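Local coordinates for protein cytosol aminopeptidase (Staphylococcus aureus subsp. aureus, PDB 3KZW) that probably removes amino acids one at a time from the N-terminal end of peptides, as a metal-dependent aminopeptidase of the cytosol (leucyl) aminopeptidase family, at residues 421-426 / 509-514; 454-457 / 463-466; 84-89 / 93-98; 204-209 / 217-222; 117-122 / 149-154. One frame throughout, in Å; residues are numbered along the deposited sequence.

Contact 1 of 5, residues 421-426 / 509-514; sequences LQISSE and VQWLKQ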
# COMPACT_ATOMS: atom_id res chain seq x y z
N LEU A 421 16.79 10.15 34.82
CA LEU A 421 17.39 10.63 33.58
C LEU A 421 18.88 10.90 33.74
O LEU A 421 19.65 10.72 32.80
CB LEU A 421 16.67 11.89 33.08
CG LEU A 421 15.21 11.78 32.61
CD1 LEU A 421 14.65 13.16 32.33
CD2 LEU A 421 15.06 10.88 31.39
N GLN A 422 19.29 11.33 34.93
CA GLN A 422 20.70 11.53 35.25
C GLN A 422 21.44 10.20 35.40
O GLN A 422 22.50 10.01 34.81
CB GLN A 422 20.87 12.36 36.53
CG GLN A 422 21.29 13.80 36.28
CD GLN A 422 22.70 13.91 35.73
OE1 GLN A 422 23.63 13.27 36.23
NE2 GLN A 422 22.86 14.73 34.68
N ILE A 423 20.86 9.30 36.18
CA ILE A 423 21.45 7.99 36.46
C ILE A 423 21.66 7.20 35.16
O ILE A 423 22.72 6.61 34.95
CB ILE A 423 20.59 7.18 37.47
CG1 ILE A 423 20.78 7.73 38.88
CG2 ILE A 423 20.94 5.69 37.42
CD1 ILE A 423 19.66 7.38 39.84
N SER A 424 20.64 7.21 34.30
CA SER A 424 20.68 6.46 33.04
C SER A 424 21.81 6.93 32.13
O SER A 424 22.48 6.11 31.50
CB SER A 424 19.34 6.55 32.32
OG SER A 424 19.12 7.85 31.81
N SER A 425 22.03 8.24 32.06
CA SER A 425 23.09 8.80 31.23
C SER A 425 24.47 8.44 31.75
O SER A 425 25.46 8.50 31.01
CB SER A 425 22.93 10.32 31.11
OG SER A 425 23.16 10.96 32.35
N GLU A 426 24.54 8.06 33.02
CA GLU A 426 25.79 7.66 33.66
C GLU A 426 26.09 6.17 33.54
O GLU A 426 27.23 5.74 33.73
CB GLU A 426 25.79 8.08 35.14
CG GLU A 426 25.88 9.58 35.36
CD GLU A 426 25.60 9.99 36.80
OE1 GLU A 426 25.23 9.12 37.61
OE2 GLU A 426 25.75 11.20 37.11
N VAL A 509 18.24 -0.41 39.09
CA VAL A 509 19.05 -0.99 40.17
C VAL A 509 19.93 0.09 40.82
O VAL A 509 19.99 0.19 42.05
CB VAL A 509 19.92 -2.19 39.67
CG1 VAL A 509 21.00 -2.56 40.68
CG2 VAL A 509 19.03 -3.39 39.38
N GLN A 510 20.58 0.89 39.99
CA GLN A 510 21.40 2.00 40.47
C GLN A 510 20.58 3.00 41.28
O GLN A 510 21.04 3.50 42.31
CB GLN A 510 22.10 2.69 39.29
CG GLN A 510 23.11 3.77 39.68
CD GLN A 510 24.21 3.27 40.59
OE1 GLN A 510 24.46 3.85 41.65
NE2 GLN A 510 24.87 2.18 40.20
N TRP A 511 19.36 3.28 40.81
CA TRP A 511 18.43 4.17 41.51
C TRP A 511 17.98 3.58 42.84
O TRP A 511 17.88 4.30 43.84
CB TRP A 511 17.22 4.48 40.62
CG TRP A 511 16.22 5.38 41.29
CD1 TRP A 511 16.29 6.74 41.41
CD2 TRP A 511 15.01 4.98 41.94
NE1 TRP A 511 15.19 7.21 42.09
CE2 TRP A 511 14.39 6.15 42.43
CE3 TRP A 511 14.38 3.74 42.16
CZ2 TRP A 511 13.17 6.13 43.12
CZ3 TRP A 511 13.17 3.72 42.85
CH2 TRP A 511 12.58 4.91 43.32
N LEU A 512 17.71 2.27 42.85
CA LEU A 512 17.31 1.56 44.06
C LEU A 512 18.42 1.54 45.11
O LEU A 512 18.14 1.56 46.31
CB LEU A 512 16.88 0.13 43.74
CG LEU A 512 15.53 -0.10 43.06
CD1 LEU A 512 15.38 -1.57 42.70
CD2 LEU A 512 14.37 0.36 43.93
N LYS A 513 19.67 1.51 44.65
CA LYS A 513 20.84 1.55 45.53
C LYS A 513 20.95 2.87 46.30
O LYS A 513 21.63 2.94 47.32
CB LYS A 513 22.12 1.31 44.73
CG LYS A 513 22.41 -0.15 44.41
CD LYS A 513 23.65 -0.30 43.53
CE LYS A 513 24.93 0.03 44.28
NZ LYS A 513 26.13 -0.05 43.40
N GLN A 514 20.27 3.90 45.80
CA GLN A 514 20.37 5.25 46.37
C GLN A 514 19.18 5.63 47.25
O GLN A 514 19.02 6.81 47.61
CB GLN A 514 20.57 6.27 45.25
CG GLN A 514 21.88 6.12 44.50
CD GLN A 514 21.99 7.03 43.28
OE1 GLN A 514 21.20 7.97 43.12
NE2 GLN A 514 22.98 6.77 42.43
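Ile-423 makes all the apolar contacts here, dividing its branches among residues at the end of helix 505-512 and just beyond it. Its CG2 methyl rests on the aliphatic base of Gln-510, 3.7 Å from CG of that glutamine, while the longer branch runs on toward the indole of Trp-511. With CG1 held beside the backbone N (chi1 -75°) and chi2 close to extended, Ile-423 CD1 arrives at the rim of the ring and in its plane, 3.8 Å from Trp-511 CD1. The pairing joins helices 414-426 and 505-512 on the alpha/beta fold of the catalytic part. Trp-511 continues inward to Val-386 and Met-388 of the mixed central sheet, and Thr-507, one turn earlier on the same helix, also packs on Ile-423.

Polar groups border this apolar patch. Gln-514, extended beyond CG, brings its OE1 to 3.7 Å from Ile-423 CD1, coming from the opposite direction, in a van der Waals contact. Gln-514 NE2 gives a weak hydrogen bond to Gln-510 OE1 at 3.4 Å, linking the two glutamines beside the isoleucine. Within the other helix, Ser-425 OG donates to the backbone O of Gln-422 at 2.7 Å, tilted 27° from the carbonyl plane.

Contact 2 of 5, residues 454-457 / 463-466; sequences NHTN and LFAA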
# COMPACT_ATOMS: atom_id res chain seq x y z
N ASN A 454 -9.18 3.69 24.01
CA ASN A 454 -7.81 3.20 24.06
C ASN A 454 -6.93 3.60 22.87
O ASN A 454 -5.75 3.26 22.82
CB ASN A 454 -7.77 1.67 24.27
CG ASN A 454 -7.91 0.88 22.97
OD1 ASN A 454 -8.71 1.22 22.10
ND2 ASN A 454 -7.11 -0.18 22.85
N HIS A 455 -7.50 4.34 21.92
CA HIS A 455 -6.79 4.68 20.70
C HIS A 455 -7.27 5.99 20.08
O HIS A 455 -8.46 6.29 20.08
CB HIS A 455 -6.91 3.55 19.68
CG HIS A 455 -5.99 3.68 18.50
ND1 HIS A 455 -6.46 3.93 17.23
CD2 HIS A 455 -4.65 3.59 18.40
CE1 HIS A 455 -5.44 3.98 16.39
NE2 HIS A 455 -4.33 3.78 17.08
N THR A 456 -6.32 6.76 19.55
CA THR A 456 -6.62 7.97 18.79
C THR A 456 -6.14 7.81 17.35
O THR A 456 -5.12 7.16 17.09
CB THR A 456 -5.96 9.23 19.43
OG1 THR A 456 -6.29 10.39 18.64
CG2 THR A 456 -4.43 9.09 19.52
N ASN A 457 -6.89 8.39 16.42
CA ASN A 457 -6.46 8.41 15.02
C ASN A 457 -5.54 9.58 14.73
O ASN A 457 -4.91 9.64 13.66
CB ASN A 457 -7.67 8.41 14.08
CG ASN A 457 -8.37 7.05 14.04
OD1 ASN A 457 -7.74 6.03 13.75
ND2 ASN A 457 -9.67 7.05 14.31
N LEU A 463 2.38 9.67 23.37
CA LEU A 463 1.93 10.54 24.45
C LEU A 463 0.54 10.13 24.93
O LEU A 463 0.26 10.15 26.13
CB LEU A 463 1.94 12.01 24.01
CG LEU A 463 3.06 12.61 23.16
CD1 LEU A 463 2.80 14.09 22.95
CD2 LEU A 463 4.44 12.40 23.77
N PHE A 464 -0.32 9.76 23.98
CA PHE A 464 -1.66 9.26 24.27
C PHE A 464 -1.61 8.00 25.14
O PHE A 464 -2.28 7.92 26.16
CB PHE A 464 -2.42 8.98 22.98
CG PHE A 464 -3.85 8.53 23.19
CD1 PHE A 464 -4.14 7.20 23.46
CD2 PHE A 464 -4.89 9.44 23.12
CE1 PHE A 464 -5.45 6.79 23.67
CE2 PHE A 464 -6.21 9.03 23.32
CZ PHE A 464 -6.48 7.71 23.59
N ALA A 465 -0.80 7.03 24.71
CA ALA A 465 -0.64 5.78 25.45
C ALA A 465 -0.18 6.02 26.89
O ALA A 465 -0.70 5.39 27.83
CB ALA A 465 0.34 4.87 24.73
N ALA A 466 0.77 6.93 27.06
CA ALA A 466 1.29 7.29 28.38
C ALA A 466 0.21 7.91 29.25
O ALA A 466 0.09 7.59 30.43
CB ALA A 466 2.47 8.23 28.23
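Thr-456 lays its methyl over one face of the Phe-464 ring. CG2 stands 4.1 Å from the ring centroid and 29° off the normal, which makes a CH-pi contact displaced toward the CD2 side, where Thr-456 CG2 and Phe-464 CD2 are 3.6 Å apart. The methyl sits between the backbone N and the carbonyl carbon of its own residue, while OG1 is turned the other way (chi1 -180°) and accepts a hydrogen bond from Gly-458 N. Phe-464, with CG anti to its backbone N at chi1 -177°, projects its ring off helix 461-470 toward the preceding loop.

The result is a loop folded back on the helix that follows it, in the catalytic domain. Its starting point is tied to the NTDAEGRL signature of the family, which contains Asn-363, Ala-366 and Arg-369: Asn-454 OD1 accepts from Met-362 N, and its ND2 donates to the carbonyl oxygens of Asn-363 and Ala-366.

At the distal part of the ring the partner is peptide backbone. Phe-464 CE1 lies 3.6 Å from Asn-454 C and equally close to His-455 N, an oblique approach to the Asn-His peptide link. The side chains of Asn-454 and His-455 leave the backbone on the side away from the helix, so the phenyl ring meets main chain there.

Contact 3 of 5, residues 84-89 / 93-98; sequences TAFDVQ and YRLITV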
# COMPACT_ATOMS: atom_id res chain seq x y z
N THR A 84 49.87 -11.69 21.25
CA THR A 84 51.26 -11.93 20.85
C THR A 84 51.95 -12.94 21.77
O THR A 84 51.54 -13.14 22.91
CB THR A 84 52.09 -10.61 20.81
OG1 THR A 84 53.43 -10.89 20.39
CG2 THR A 84 52.12 -9.92 22.17
N ALA A 85 53.00 -13.57 21.24
CA ALA A 85 53.90 -14.37 22.07
C ALA A 85 54.71 -13.41 22.93
O ALA A 85 55.22 -12.40 22.44
CB ALA A 85 54.82 -15.21 21.20
N PHE A 86 54.80 -13.71 24.22
CA PHE A 86 55.44 -12.81 25.17
C PHE A 86 56.38 -13.57 26.10
O PHE A 86 55.95 -14.44 26.86
CB PHE A 86 54.38 -12.06 25.98
CG PHE A 86 54.91 -10.90 26.77
CD1 PHE A 86 55.44 -9.79 26.12
CD2 PHE A 86 54.85 -10.90 28.16
CE1 PHE A 86 55.93 -8.70 26.85
CE2 PHE A 86 55.33 -9.82 28.90
CZ PHE A 86 55.87 -8.72 28.25
N ASP A 87 57.67 -13.24 26.01
CA ASP A 87 58.67 -13.87 26.86
C ASP A 87 58.90 -13.09 28.15
O ASP A 87 59.27 -11.91 28.13
CB ASP A 87 60.00 -14.01 26.11
CG ASP A 87 60.02 -15.21 25.17
OD1 ASP A 87 59.05 -16.00 25.15
OD2 ASP A 87 61.03 -15.37 24.45
N VAL A 88 58.63 -13.75 29.27
CA VAL A 88 59.05 -13.24 30.58
C VAL A 88 59.80 -14.35 31.30
O VAL A 88 59.24 -15.41 31.60
CB VAL A 88 57.88 -12.62 31.40
CG1 VAL A 88 56.67 -13.55 31.45
CG2 VAL A 88 58.34 -12.23 32.80
N GLN A 89 61.08 -14.09 31.57
CA GLN A 89 62.05 -15.10 32.04
C GLN A 89 62.25 -16.19 30.98
O GLN A 89 62.49 -15.88 29.81
CB GLN A 89 61.66 -15.67 33.41
CG GLN A 89 61.67 -14.63 34.53
CD GLN A 89 61.28 -15.21 35.88
OE1 GLN A 89 60.13 -15.07 36.31
NE2 GLN A 89 62.22 -15.86 36.55
N TYR A 93 54.72 -16.91 27.10
CA TYR A 93 53.33 -16.71 27.47
C TYR A 93 52.50 -16.24 26.28
O TYR A 93 53.01 -15.60 25.36
CB TYR A 93 53.22 -15.69 28.60
CG TYR A 93 53.55 -16.24 29.97
CD1 TYR A 93 54.88 -16.36 30.40
CD2 TYR A 93 52.54 -16.63 30.85
CE1 TYR A 93 55.19 -16.86 31.66
CE2 TYR A 93 52.84 -17.14 32.12
CZ TYR A 93 54.17 -17.25 32.51
OH TYR A 93 54.48 -17.75 33.76
N ARG A 94 51.21 -16.58 26.31
CA ARG A 94 50.24 -16.01 25.39
C ARG A 94 49.74 -14.71 26.00
O ARG A 94 49.02 -14.73 27.00
CB ARG A 94 49.08 -16.98 25.14
CG ARG A 94 48.10 -16.51 24.08
CD ARG A 94 46.89 -17.42 24.00
NE ARG A 94 45.95 -16.98 22.97
CZ ARG A 94 44.81 -17.60 22.67
NH1 ARG A 94 44.44 -18.70 23.32
NH2 ARG A 94 44.03 -17.11 21.72
N LEU A 95 50.14 -13.58 25.42
CA LEU A 95 49.71 -12.28 25.90
C LEU A 95 48.44 -11.81 25.20
O LEU A 95 48.38 -11.80 23.97
CB LEU A 95 50.83 -11.25 25.73
CG LEU A 95 50.58 -9.80 26.17
CD1 LEU A 95 50.19 -9.73 27.64
CD2 LEU A 95 51.79 -8.93 25.89
N ILE A 96 47.44 -11.43 25.99
CA ILE A 96 46.20 -10.88 25.47
C ILE A 96 46.07 -9.42 25.91
O ILE A 96 46.04 -9.11 27.10
CB ILE A 96 44.97 -11.71 25.91
CG1 ILE A 96 45.07 -13.13 25.36
CG2 ILE A 96 43.67 -11.04 25.42
CD1 ILE A 96 44.13 -14.12 26.00
N THR A 97 45.98 -8.54 24.92
CA THR A 97 45.95 -7.11 25.13
C THR A 97 44.59 -6.54 24.73
O THR A 97 44.06 -6.87 23.67
CB THR A 97 47.09 -6.43 24.34
OG1 THR A 97 48.28 -6.42 25.15
CG2 THR A 97 46.75 -5.00 23.93
N VAL A 98 44.03 -5.70 25.60
CA VAL A 98 42.84 -4.92 25.26
C VAL A 98 43.13 -3.43 25.44
O VAL A 98 43.64 -3.01 26.48
CB VAL A 98 41.58 -5.38 26.07
CG1 VAL A 98 41.80 -5.28 27.57
CG2 VAL A 98 40.34 -4.60 25.64
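Phe-86 and Tyr-93 bond to each other twice through their backbones, Phe-86 N to Tyr-93 O at 2.8 Å and Tyr-93 N to Phe-86 O at 2.8 Å. Thr-84 and Leu-95 repeat the arrangement, with Leu-95 N donating to Thr-84 O at 2.9 Å and Thr-84 N donating to Leu-95 O at 3.1 Å. This is a beta hairpin of strands 81-88 and 91-101, in which Ala-85 and Arg-94 form the non-hydrogen-bonded pair between the two hydrogen-bonded ones. Strand 81-88 is outermost in this chain's sheet, but the sheet edge meets another subunit: Thr-84 OG1 accepts from Ala-85 N of a neighbouring subunit. Arg-94, on the face it shares with Ala-85, forms a salt bridge with Glu-125.

Packing gathers on the face carrying Thr-84, Phe-86, Tyr-93 and Leu-95. The side chains of Thr-84 and Leu-95 run alongside each other and point the same way, Thr-84 CG2 to Leu-95 CD2 3.9 Å. Leu-95 also crosses Phe-86, its CD2 methyl over one face of the ring, 4.0 Å from the centroid and 24° off the normal. Helix 62-70 covers this layer through Leu-65 and Leu-68. Nearer the turn, Val-88 CG1, standing between its backbone N and carbonyl carbon (chi1 49°), touches Tyr-93 CD1 at 3.5 Å.

Contact 4 of 5, residues 204-209 / 217-222; sequences RDFSNM and QTFAED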
# COMPACT_ATOMS: atom_id res chain seq x y z
N ARG A 204 16.66 -11.79 29.95
CA ARG A 204 16.93 -12.19 28.57
C ARG A 204 16.41 -13.59 28.26
O ARG A 204 15.86 -13.82 27.18
CB ARG A 204 18.43 -12.13 28.28
CG ARG A 204 18.97 -10.75 28.00
CD ARG A 204 20.48 -10.81 27.94
NE ARG A 204 21.05 -9.65 27.26
CZ ARG A 204 22.35 -9.40 27.16
NH1 ARG A 204 23.24 -10.23 27.69
NH2 ARG A 204 22.77 -8.32 26.52
N ASP A 205 16.59 -14.51 29.21
CA ASP A 205 16.13 -15.89 29.05
C ASP A 205 14.62 -15.98 28.87
O ASP A 205 14.13 -16.71 28.00
CB ASP A 205 16.58 -16.75 30.24
CG ASP A 205 18.02 -17.25 30.10
OD1 ASP A 205 18.61 -17.11 29.01
OD2 ASP A 205 18.55 -17.79 31.09
N PHE A 206 13.88 -15.23 29.68
CA PHE A 206 12.43 -15.16 29.56
C PHE A 206 12.01 -14.56 28.22
O PHE A 206 11.06 -15.03 27.60
CB PHE A 206 11.81 -14.36 30.71
CG PHE A 206 11.73 -15.12 32.01
CD1 PHE A 206 11.05 -16.33 32.09
CD2 PHE A 206 12.32 -14.60 33.16
CE1 PHE A 206 10.97 -17.02 33.29
CE2 PHE A 206 12.25 -15.29 34.37
CZ PHE A 206 11.57 -16.50 34.44
N SER A 207 12.73 -13.53 27.78
CA SER A 207 12.42 -12.83 26.54
C SER A 207 12.71 -13.68 25.31
O SER A 207 11.92 -13.69 24.36
CB SER A 207 13.18 -11.51 26.47
OG SER A 207 12.88 -10.68 27.57
N ASN A 208 13.83 -14.40 25.33
CA ASN A 208 14.23 -15.25 24.21
C ASN A 208 13.39 -16.51 24.05
O ASN A 208 13.38 -17.13 22.99
CB ASN A 208 15.72 -15.62 24.32
CG ASN A 208 16.63 -14.60 23.67
OD1 ASN A 208 16.37 -14.13 22.56
ND2 ASN A 208 17.72 -14.26 24.35
N MET A 209 12.70 -16.89 25.12
CA MET A 209 11.86 -18.08 25.15
C MET A 209 10.78 -18.03 24.06
O MET A 209 10.13 -16.99 23.90
CB MET A 209 11.20 -18.22 26.52
CG MET A 209 11.00 -19.64 26.97
SD MET A 209 12.50 -20.34 27.67
CE MET A 209 12.45 -19.60 29.32
N GLN A 217 0.73 -18.79 31.72
CA GLN A 217 0.73 -19.78 32.79
C GLN A 217 2.14 -20.24 33.15
O GLN A 217 2.53 -20.18 34.32
CB GLN A 217 -0.15 -20.98 32.42
CG GLN A 217 -0.23 -22.05 33.50
CD GLN A 217 -0.88 -23.34 33.02
OE1 GLN A 217 -1.88 -23.32 32.30
NE2 GLN A 217 -0.31 -24.47 33.43
N THR A 218 2.90 -20.68 32.15
CA THR A 218 4.25 -21.21 32.37
C THR A 218 5.21 -20.11 32.81
O THR A 218 6.16 -20.38 33.54
CB THR A 218 4.82 -21.92 31.12
OG1 THR A 218 4.90 -21.00 30.03
CG2 THR A 218 3.95 -23.11 30.72
N PHE A 219 4.96 -18.89 32.36
CA PHE A 219 5.72 -17.72 32.78
C PHE A 219 5.54 -17.47 34.27
O PHE A 219 6.51 -17.26 34.99
CB PHE A 219 5.32 -16.49 31.96
CG PHE A 219 6.15 -15.25 32.24
CD1 PHE A 219 7.52 -15.35 32.49
CD2 PHE A 219 5.56 -13.99 32.24
CE1 PHE A 219 8.28 -14.20 32.74
CE2 PHE A 219 6.31 -12.85 32.48
CZ PHE A 219 7.67 -12.96 32.73
N ALA A 220 4.28 -17.53 34.73
CA ALA A 220 3.96 -17.42 36.15
C ALA A 220 4.59 -18.54 36.97
O ALA A 220 5.20 -18.29 38.01
CB ALA A 220 2.45 -17.40 36.36
N GLU A 221 4.46 -19.78 36.47
CA GLU A 221 5.02 -20.96 37.13
C GLU A 221 6.54 -20.89 37.26
O GLU A 221 7.10 -21.30 38.28
CB GLU A 221 4.62 -22.23 36.38
CG GLU A 221 3.16 -22.62 36.55
CD GLU A 221 2.71 -23.72 35.59
OE1 GLU A 221 3.52 -24.19 34.76
OE2 GLU A 221 1.52 -24.11 35.67
N ASP A 222 7.21 -20.36 36.23
CA ASP A 222 8.66 -20.21 36.24
C ASP A 222 9.13 -19.19 37.28
O ASP A 222 10.17 -19.39 37.91
CB ASP A 222 9.18 -19.83 34.85
CG ASP A 222 9.24 -21.01 33.89
OD1 ASP A 222 8.75 -22.12 34.23
OD2 ASP A 222 9.79 -20.83 32.78
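Phe-206 and Phe-219 form an edge-to-face pair between two consecutive helices, 188-208 and 216-226. Arg-204 opens the segment on another side, its guanidinium donating to the carbonyl oxygens of Arg-157, Asn-495 and Pro-500, and Asp-205 follows with OD1 bonded to Tyr-160 OH.

Phe-206 then faces helix 216-226. Its CG lies beside the backbone N (chi1 -77°), which places the ring between the helices, with one face to Phe-219. The centroids are 5.1 Å apart and the planes meet at 70°, a T-shaped stack in which Phe-219 supplies the edge. Phe-219 CE1 stands 3.5 Å above the plane of the Phe-206 ring, offset toward its rim, at 3.6 Å from both CG and CD1 of Phe-206. Because Phe-219 has CG anti to its own backbone N (chi1 -175°), its ring reaches across the gap although its CB points neither toward nor away from the first helix. Asp-222 meets the Phe-206 ring at its edge: its CB lies in the ring plane, 3.7 Å from Phe-206 CE1. The carboxylate extends past the ring, with Asp-222 OD2 4.0 Å from that same CE1.

Met-209 is the residue at which the chain leaves helical geometry, so Phe-206 sits close to the helix end. Beneath the pair runs helix 308-322, where Ala-311 packs on Phe-206 and Ala-310 on Phe-219, while Ala-220 of helix 216-226 packs on Val-264 of strand 262-269.

Contact 5 of 5, residues 117-122 / 149-154; sequences HLFQYI and MACGIQ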
# COMPACT_ATOMS: atom_id res chain seq x y z
N HIS A 117 34.48 -6.73 25.08
CA HIS A 117 35.26 -7.35 24.01
C HIS A 117 36.28 -8.36 24.53
O HIS A 117 36.54 -9.38 23.88
CB HIS A 117 35.95 -6.29 23.14
CG HIS A 117 35.03 -5.55 22.23
ND1 HIS A 117 35.35 -4.32 21.69
CD2 HIS A 117 33.79 -5.85 21.78
CE1 HIS A 117 34.35 -3.90 20.94
NE2 HIS A 117 33.39 -4.80 20.98
N LEU A 118 36.84 -8.09 25.71
CA LEU A 118 37.81 -8.98 26.34
C LEU A 118 37.20 -10.33 26.69
O LEU A 118 37.69 -11.36 26.24
CB LEU A 118 38.43 -8.32 27.58
CG LEU A 118 39.46 -9.15 28.37
CD1 LEU A 118 40.72 -9.39 27.55
CD2 LEU A 118 39.79 -8.48 29.69
N PHE A 119 36.14 -10.32 27.49
CA PHE A 119 35.48 -11.55 27.93
C PHE A 119 34.87 -12.35 26.77
O PHE A 119 34.81 -13.58 26.82
CB PHE A 119 34.43 -11.27 29.01
CG PHE A 119 35.01 -10.78 30.31
CD1 PHE A 119 36.07 -11.45 30.92
CD2 PHE A 119 34.48 -9.66 30.93
CE1 PHE A 119 36.60 -10.99 32.12
CE2 PHE A 119 35.01 -9.20 32.14
CZ PHE A 119 36.07 -9.87 32.73
N GLN A 120 34.43 -11.65 25.73
CA GLN A 120 33.94 -12.29 24.51
C GLN A 120 35.06 -13.03 23.78
O GLN A 120 34.84 -14.12 23.26
CB GLN A 120 33.29 -11.26 23.58
CG GLN A 120 31.88 -10.87 23.97
CD GLN A 120 31.33 -9.71 23.17
OE1 GLN A 120 32.02 -9.14 22.32
NE2 GLN A 120 30.07 -9.36 23.42
N TYR A 121 36.24 -12.42 23.74
CA TYR A 121 37.42 -13.05 23.15
C TYR A 121 37.85 -14.28 23.95
O TYR A 121 38.13 -15.33 23.39
CB TYR A 121 38.57 -12.06 23.01
CG TYR A 121 39.78 -12.64 22.31
CD1 TYR A 121 39.83 -12.75 20.93
CD2 TYR A 121 40.88 -13.11 23.05
CE1 TYR A 121 40.94 -13.30 20.28
CE2 TYR A 121 41.99 -13.66 22.42
CZ TYR A 121 42.01 -13.75 21.03
OH TYR A 121 43.11 -14.29 20.40
N ILE A 122 37.89 -14.12 25.28
CA ILE A 122 38.26 -15.20 26.20
C ILE A 122 37.37 -16.43 26.00
O ILE A 122 37.88 -17.55 25.94
CB ILE A 122 38.20 -14.73 27.69
CG1 ILE A 122 39.18 -13.57 27.95
CG2 ILE A 122 38.47 -15.88 28.66
CD1 ILE A 122 40.62 -13.82 27.51
N MET A 149 32.92 -2.91 38.85
CA MET A 149 31.50 -3.08 38.58
C MET A 149 31.30 -3.50 37.12
O MET A 149 30.63 -4.50 36.85
CB MET A 149 30.74 -1.78 38.85
CG MET A 149 29.22 -1.92 38.95
SD MET A 149 28.67 -2.64 40.51
CE MET A 149 29.25 -1.42 41.70
N ALA A 150 31.89 -2.74 36.21
CA ALA A 150 31.84 -3.02 34.78
C ALA A 150 32.42 -4.40 34.46
O ALA A 150 31.86 -5.14 33.65
CB ALA A 150 32.58 -1.94 34.00
N CYS A 151 33.52 -4.73 35.12
CA CYS A 151 34.16 -6.04 35.00
C CYS A 151 33.20 -7.17 35.37
O CYS A 151 33.08 -8.15 34.64
CB CYS A 151 35.41 -6.10 35.88
SG CYS A 151 36.43 -7.58 35.66
N GLY A 152 32.50 -7.00 36.49
CA GLY A 152 31.54 -7.99 36.97
C GLY A 152 30.33 -8.17 36.06
O GLY A 152 29.94 -9.31 35.77
N ILE A 153 29.74 -7.06 35.63
CA ILE A 153 28.56 -7.09 34.76
C ILE A 153 28.87 -7.75 33.41
O ILE A 153 28.17 -8.67 32.99
CB ILE A 153 27.96 -5.67 34.53
CG1 ILE A 153 27.49 -5.06 35.86
CG2 ILE A 153 26.79 -5.72 33.54
CD1 ILE A 153 27.25 -3.56 35.81
N GLN A 154 29.93 -7.28 32.76
CA GLN A 154 30.30 -7.75 31.43
C GLN A 154 30.75 -9.21 31.39
O GLN A 154 30.66 -9.86 30.35
CB GLN A 154 31.36 -6.84 30.79
CG GLN A 154 30.92 -5.40 30.55
CD GLN A 154 29.72 -5.29 29.62
OE1 GLN A 154 28.59 -5.58 30.00
NE2 GLN A 154 29.97 -4.84 28.40
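Phe-119 swings its ring toward Cys-151 with CG beside the backbone N (chi1 -67°), and Cys-151 answers with SG anti to its own backbone N (chi1 -172°). The two torsions bring the sulfur to the rim of the ring. Cys-151 SG lies 5.0 Å from the Phe-119 centroid and 89° off the ring normal, hence in the ring plane, and its nearest carbon is Phe-119 CZ at 3.7 Å. This is a sulfur-aromatic contact of the edge type, in which the electron-rich sulfur would face the slightly positive C-H rim.

Much of the rest of the interface is ring against helix backbone. Phe-119 CE2 lies 3.3 Å from Cys-151 O, and Phe-119 CD2 is 3.8 Å from Gln-154 C, both approached obliquely. One side of the ring's outline thus follows about a turn of the partner helix. Gln-154 starts toward Phe-119 at CB, but its amide leads away: NE2 donates to Leu-112 O, back on helix 108-124, and to Asn-495 OD1.

Helices 108-124 and 144-157 pack together here in the N-terminal domain. Trp-115, one turn before Phe-119, packs on Ala-150, Cys-151 and Gln-154, and strand 25-29 of the domain's mixed sheet adds Met-25 against Phe-119 and Phe-27 against Cys-151.

How the contacts relate
Along the chain the order is contact 3, contact 5, contact 4 and then contact 1, which encloses contact 2. The first two belong to the N-terminal domain, their centres 19 Å apart: strand 91-101 leads into helix 108-124, and the two contacts touch where Ile-96 meets Leu-118, Tyr-121 and Ile-122. Contacts 1, 2 and 4 lie 26 to 29 Å from one another, centre to centre, spread over the catalytic part. One place where the two parts meet is Lys-513 of contact 1 on Met-149 of contact 5, with centres 21 Å apart. Contacts 2 and 3, 59 Å apart, mark far ends of this elongated two-domain subunit, and both border other subunits of the hexamer.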